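Local coordinates for protein triacylglycerol lipase (Yarrowia lipolytica, PDB 3O0D) that probably hydrolyses the ester bonds of triacylglycerols, as an extracellular lipase of the alpha/beta-hydrolase fold, at residues C43-Q46 against C47-P51; Q282-V285 against I286-L290. All blocks are in the same frame, centred on the assembly; numbering follows the deposited sequence.

Interaction 1: residues C43-Q46 against C47-P51; sequences CGLQ and CAHFP
The carbonyl oxygen Leu45 O is gripped from two directions within this single turn of chain. The imidazole of His49 gives it the firmer bond, ND1 to Leu45 O at 3.1 Å, bent at the hydrogen (143°). The donor stands somewhat off the carbonyl plane, and the oxygen in turn lies a little out of the ring plane, near the ring edge. The second grip is the backbone amide Ala48 N, whose bond to Leu45 O is weak and strongly bent; the better bond from Ala48 N goes to Gly44 O, at 3.1 Å. At the CE1 edge of the imidazole of His49, Leu45 CD1 approaches CE1 to 4.1 Å, the two side chains crossing at a slant.

One residue on, His49 N donates to Gln46 O at 3.2 Å. The same oxygen lies at the edge of the Phe50 ring, with CD2 of Phe50 3.4 Å from Gln46 O. The whole turn belongs to the loop between helix 12-27 and strand 53-60, in the N-terminal region of this class 3 lipase, and a disulfide closes it into a small ring: Cys43 SG and Cys47 SG are bonded at 2.1 Å with a right-handed torsion of 99° about the S-S bond. On Cys43 the sulfur sits between the backbone N and the carbonyl carbon (chi1 77°), which turns it toward Cys47 SG.

Helix 12-27 packs against the turn, with Cys47 touching Ile27 and Phe50 touching Leu24. Gln46, with its chain folded back at chi2, spends its buried amide away from the turn: OE1 takes a hydrogen bond from Arg23 NH1, and NE2 bonds to the C-terminal carboxylate of Ile301.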
loop_
_atom_site.group_PDB
_atom_site.type_symbol
_atom_site.label_atom_id
_atom_site.label_comp_id
_atom_site.label_asym_id
_atom_site.label_seq_id
_atom_site.Cartn_x
_atom_site.Cartn_y
_atom_site.Cartn_z
ATOM N N CYS A 43 -9.895 -6.262 -18.323
ATOM C CA CYS A 43 -8.491 -5.917 -18.527
ATOM C C CYS A 43 -7.646 -7.176 -18.545
ATOM O O CYS A 43 -6.497 -7.188 -18.101
ATOM C CB CYS A 43 -8.004 -4.972 -17.427
ATOM S SG CYS A 43 -7.651 -5.780 -15.849
ATOM N N GLY A 44 -8.241 -8.239 -19.067
ATOM C CA GLY A 44 -7.603 -9.552 -19.135
ATOM C C GLY A 44 -7.730 -10.344 -17.826
ATOM O O GLY A 44 -8.721 -10.197 -17.059
ATOM N N LEU A 45 -6.728 -11.151 -17.556
ATOM C CA LEU A 45 -6.832 -12.197 -16.551
ATOM C C LEU A 45 -7.173 -11.672 -15.177
ATOM O O LEU A 45 -8.014 -12.266 -14.457
ATOM C CB LEU A 45 -5.509 -12.926 -16.424
ATOM C CG LEU A 45 -5.565 -14.181 -15.600
ATOM C CD1 LEU A 45 -6.894 -14.956 -15.856
ATOM C CD2 LEU A 45 -4.274 -14.989 -16.053
ATOM N N GLN A 46 -6.521 -10.587 -14.762
ATOM C CA GLN A 46 -6.718 -10.187 -13.381
ATOM C C GLN A 46 -8.092 -9.559 -13.128
ATOM O O GLN A 46 -8.708 -9.929 -12.178
ATOM C CB GLN A 46 -5.641 -9.239 -12.919
ATOM C CG GLN A 46 -4.172 -9.795 -12.925
ATOM C CD GLN A 46 -3.954 -11.043 -12.101
ATOM O OE1 GLN A 46 -4.660 -11.275 -11.146
ATOM N NE2 GLN A 46 -2.944 -11.860 -12.467
ATOM N N CYS A 47 -8.601 -8.703 -14.006
ATOM C CA CYS A 47 -9.935 -8.122 -13.838
ATOM C C CYS A 47 -10.976 -9.253 -13.890
ATOM O O CYS A 47 -12.078 -9.066 -13.298
ATOM C CB CYS A 47 -10.273 -7.226 -14.965
ATOM S SG CYS A 47 -9.421 -5.596 -14.760
ATOM N N ALA A 48 -10.669 -10.357 -14.628
ATOM C CA ALA A 48 -11.650 -11.462 -14.755
ATOM C C ALA A 48 -11.981 -12.126 -13.420
ATOM O O ALA A 48 -13.057 -12.769 -13.352
ATOM C CB ALA A 48 -11.193 -12.558 -15.732
ATOM N N HIS A 49 -11.187 -11.930 -12.414
ATOM C CA HIS A 49 -11.498 -12.468 -11.053
ATOM C C HIS A 49 -12.434 -11.611 -10.241
ATOM O O HIS A 49 -12.671 -11.925 -9.036
ATOM C CB HIS A 49 -10.184 -12.597 -10.223
ATOM C CG HIS A 49 -9.335 -13.736 -10.642
ATOM N ND1 HIS A 49 -8.460 -13.699 -11.708
ATOM C CD2 HIS A 49 -9.222 -14.974 -10.093
ATOM C CE1 HIS A 49 -7.880 -14.881 -11.841
ATOM N NE2 HIS A 49 -8.291 -15.652 -10.851
ATOM N N PHE A 50 -13.047 -10.554 -10.880
ATOM C CA PHE A 50 -13.854 -9.613 -10.113
ATOM C C PHE A 50 -15.264 -9.395 -10.687
ATOM O O PHE A 50 -15.602 -8.297 -11.251
ATOM C CB PHE A 50 -13.111 -8.270 -10.090
ATOM C CG PHE A 50 -11.955 -8.333 -9.175
ATOM C CD1 PHE A 50 -12.130 -8.332 -7.824
ATOM C CD2 PHE A 50 -10.687 -8.658 -9.731
ATOM C CE1 PHE A 50 -11.037 -8.454 -6.917
ATOM C CE2 PHE A 50 -9.575 -8.890 -8.885
ATOM C CZ PHE A 50 -9.730 -8.781 -7.489
ATOM N N PRO A 51 -16.152 -10.383 -10.542
ATOM C CA PRO A 51 -17.520 -10.230 -11.072
ATOM C C PRO A 51 -18.221 -9.132 -10.233
ATOM O O PRO A 51 -18.034 -8.975 -9.017
ATOM C CB PRO A 51 -18.210 -11.611 -10.788
ATOM C CG PRO A 51 -17.328 -12.208 -9.618
ATOM C CD PRO A 51 -15.889 -11.697 -9.858
#

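Interaction 2: residues Q282-V285 against I286-L290; sequences QVNV and IGNHL
Asn288 N donates to Asn284 O at 2.9 Å and so starts the bonding of helix 285-290. Asn284 holds the N-cap position and is also the centre of an inverse gamma turn, but its side chain makes no capping bond. With CG swung opposite the backbone N (chi1 -164°), its amide lies alongside the first turn instead, ND2 of Asn284 3.7 Å from Gly287 CA; the lack of a side chain on Gly287 leaves room for this amide. A water bridges the two residues, donating to Asn284 OD1 and accepting from Gly287 N at 2.9 Å.

The Asn288 amide folds back under the same backbone carbonyl. Its CG is anti to its own carbonyl carbon (chi1 -68°), and Asn284 O stands over the face of the amide, 3.1 Å from Asn288 CG, a position that keeps the ND2 hydrogens from pointing at it. Those hydrogens serve Gly229 O and a water shared with Asn284 N. Replacing Asn288 with alanine is likely to leave Gly229 O without this donor and to break the water links back to Asn284.

The turn delivers His289, whose ring points away from Asn284 and Val285 toward Ser162 OG, bonded to NE2, and Asp230 OD2, bonded to ND1, consistent with the Ser-His-Asp triad of lipases. Its backbone is fixed by His289 N to Val285 O at 3.1 Å. Another water joins the two asparagine side chains, accepting from Asn284 ND2 at 3.1 Å and donating to Asn288 OD1 at 3.0 Å.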
loop_
_atom_site.group_PDB
_atom_site.type_symbol
_atom_site.label_atom_id
_atom_site.label_comp_id
_atom_site.label_asym_id
_atom_site.label_seq_id
_atom_site.Cartn_x
_atom_site.Cartn_y
_atom_site.Cartn_z
ATOM N N GLN A 282 18.865 -9.625 -2.085
ATOM C CA GLN A 282 18.544 -8.238 -2.475
ATOM C C GLN A 282 19.030 -7.874 -3.877
ATOM O O GLN A 282 18.728 -6.760 -4.357
ATOM C CB GLN A 282 19.099 -7.217 -1.506
ATOM C CG GLN A 282 18.639 -7.338 -0.023
ATOM C CD GLN A 282 19.505 -6.526 0.938
ATOM O OE1 GLN A 282 20.755 -6.437 0.758
ATOM N NE2 GLN A 282 18.871 -5.899 1.955
ATOM N N VAL A 283 19.840 -8.750 -4.475
ATOM C CA VAL A 283 20.500 -8.425 -5.747
ATOM C C VAL A 283 19.590 -7.987 -6.836
ATOM O O VAL A 283 19.781 -6.866 -7.417
ATOM C CB VAL A 283 21.369 -9.589 -6.239
ATOM C CG1 VAL A 283 21.721 -9.414 -7.766
ATOM C CG2 VAL A 283 22.555 -9.605 -5.313
ATOM N N ASN A 284 18.551 -8.771 -7.124
ATOM C CA ASN A 284 17.697 -8.459 -8.271
ATOM C C ASN A 284 16.484 -7.565 -7.989
ATOM O O ASN A 284 15.285 -8.024 -7.781
ATOM C CB ASN A 284 17.103 -9.768 -8.720
ATOM C CG ASN A 284 16.552 -9.672 -10.051
ATOM O OD1 ASN A 284 17.101 -8.984 -10.915
ATOM N ND2 ASN A 284 15.480 -10.399 -10.297
ATOM N N VAL A 285 16.762 -6.269 -7.968
ATOM C CA VAL A 285 15.911 -5.352 -7.204
ATOM C C VAL A 285 14.509 -5.262 -7.852
ATOM O O VAL A 285 13.536 -5.498 -7.160
ATOM C CB VAL A 285 16.616 -3.945 -7.169
ATOM C CG1 VAL A 285 15.629 -2.771 -6.705
ATOM C CG2 VAL A 285 17.859 -3.958 -6.279
ATOM N N ILE A 286 14.388 -4.941 -9.134
ATOM C CA ILE A 286 13.076 -4.791 -9.779
ATOM C C ILE A 286 12.351 -6.149 -9.755
ATOM O O ILE A 286 11.192 -6.214 -9.319
ATOM C CB ILE A 286 13.085 -4.195 -11.202
ATOM C CG1 ILE A 286 13.584 -2.771 -11.193
ATOM C CG2 ILE A 286 11.691 -4.205 -11.868
ATOM C CD1 ILE A 286 12.793 -1.773 -10.315
ATOM N N GLY A 287 13.025 -7.251 -10.164
ATOM C CA GLY A 287 12.284 -8.482 -10.271
ATOM C C GLY A 287 11.693 -8.884 -8.928
ATOM O O GLY A 287 10.517 -9.382 -8.883
ATOM N N ASN A 288 12.442 -8.729 -7.828
ATOM C CA ASN A 288 11.988 -9.196 -6.517
ATOM C C ASN A 288 10.875 -8.285 -6.023
ATOM O O ASN A 288 10.010 -8.704 -5.279
ATOM C CB ASN A 288 13.086 -9.114 -5.467
ATOM C CG ASN A 288 14.234 -10.130 -5.743
ATOM O OD1 ASN A 288 14.022 -11.107 -6.437
ATOM N ND2 ASN A 288 15.395 -9.914 -5.150
ATOM N N HIS A 289 10.907 -7.050 -6.478
ATOM C CA HIS A 289 9.823 -6.109 -6.136
ATOM C C HIS A 289 8.529 -6.367 -6.874
ATOM O O HIS A 289 7.452 -5.899 -6.429
ATOM C CB HIS A 289 10.328 -4.693 -6.499
ATOM C CG HIS A 289 9.381 -3.554 -6.137
ATOM N ND1 HIS A 289 8.847 -3.401 -4.866
ATOM C CD2 HIS A 289 9.010 -2.451 -6.847
ATOM C CE1 HIS A 289 8.210 -2.228 -4.803
ATOM N NE2 HIS A 289 8.261 -1.661 -6.006
ATOM N N LEU A 290 8.532 -7.201 -7.927
ATOM C CA LEU A 290 7.268 -7.537 -8.680
ATOM C C LEU A 290 6.510 -8.744 -8.089
ATOM O O LEU A 290 5.378 -8.933 -8.464
ATOM C CB LEU A 290 7.519 -7.860 -10.158
ATOM C CG LEU A 290 8.356 -6.774 -10.862
ATOM C CD1 LEU A 290 8.337 -7.079 -12.390
ATOM C CD2 LEU A 290 7.813 -5.355 -10.497
HETATM O O HOH W 1 16.051 -6.727 -4.221
HETATM O O HOH W 2 15.559 -6.973 -11.588
HETATM O O HOH W 3 18.141 -11.362 -5.852
HETATM O O HOH W 4 13.213 -12.157 -9.121
#

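From the N terminus, the chain runs through strand 3-8 and helix 12-27 before reaching interaction 1, which closes a five-residue ring in the loop leading to strand 53-60, at one margin of the large mixed sheet. The remaining strands and helices follow before interaction 2 opens beyond strand 269-270, at the start of helix 285-290. The two are strictly in series, neither nested nor crossed, with centres about 26 Å apart and nearest atoms about 10 Å apart. The helix of interaction 2 packs on helix 91-100 through Ile286, His289 and Leu290. The tail after that helix returns toward residues 43-51, where Val294 and Ile301 meet Gln46, so the C-terminal tail packs against the N-terminal loop.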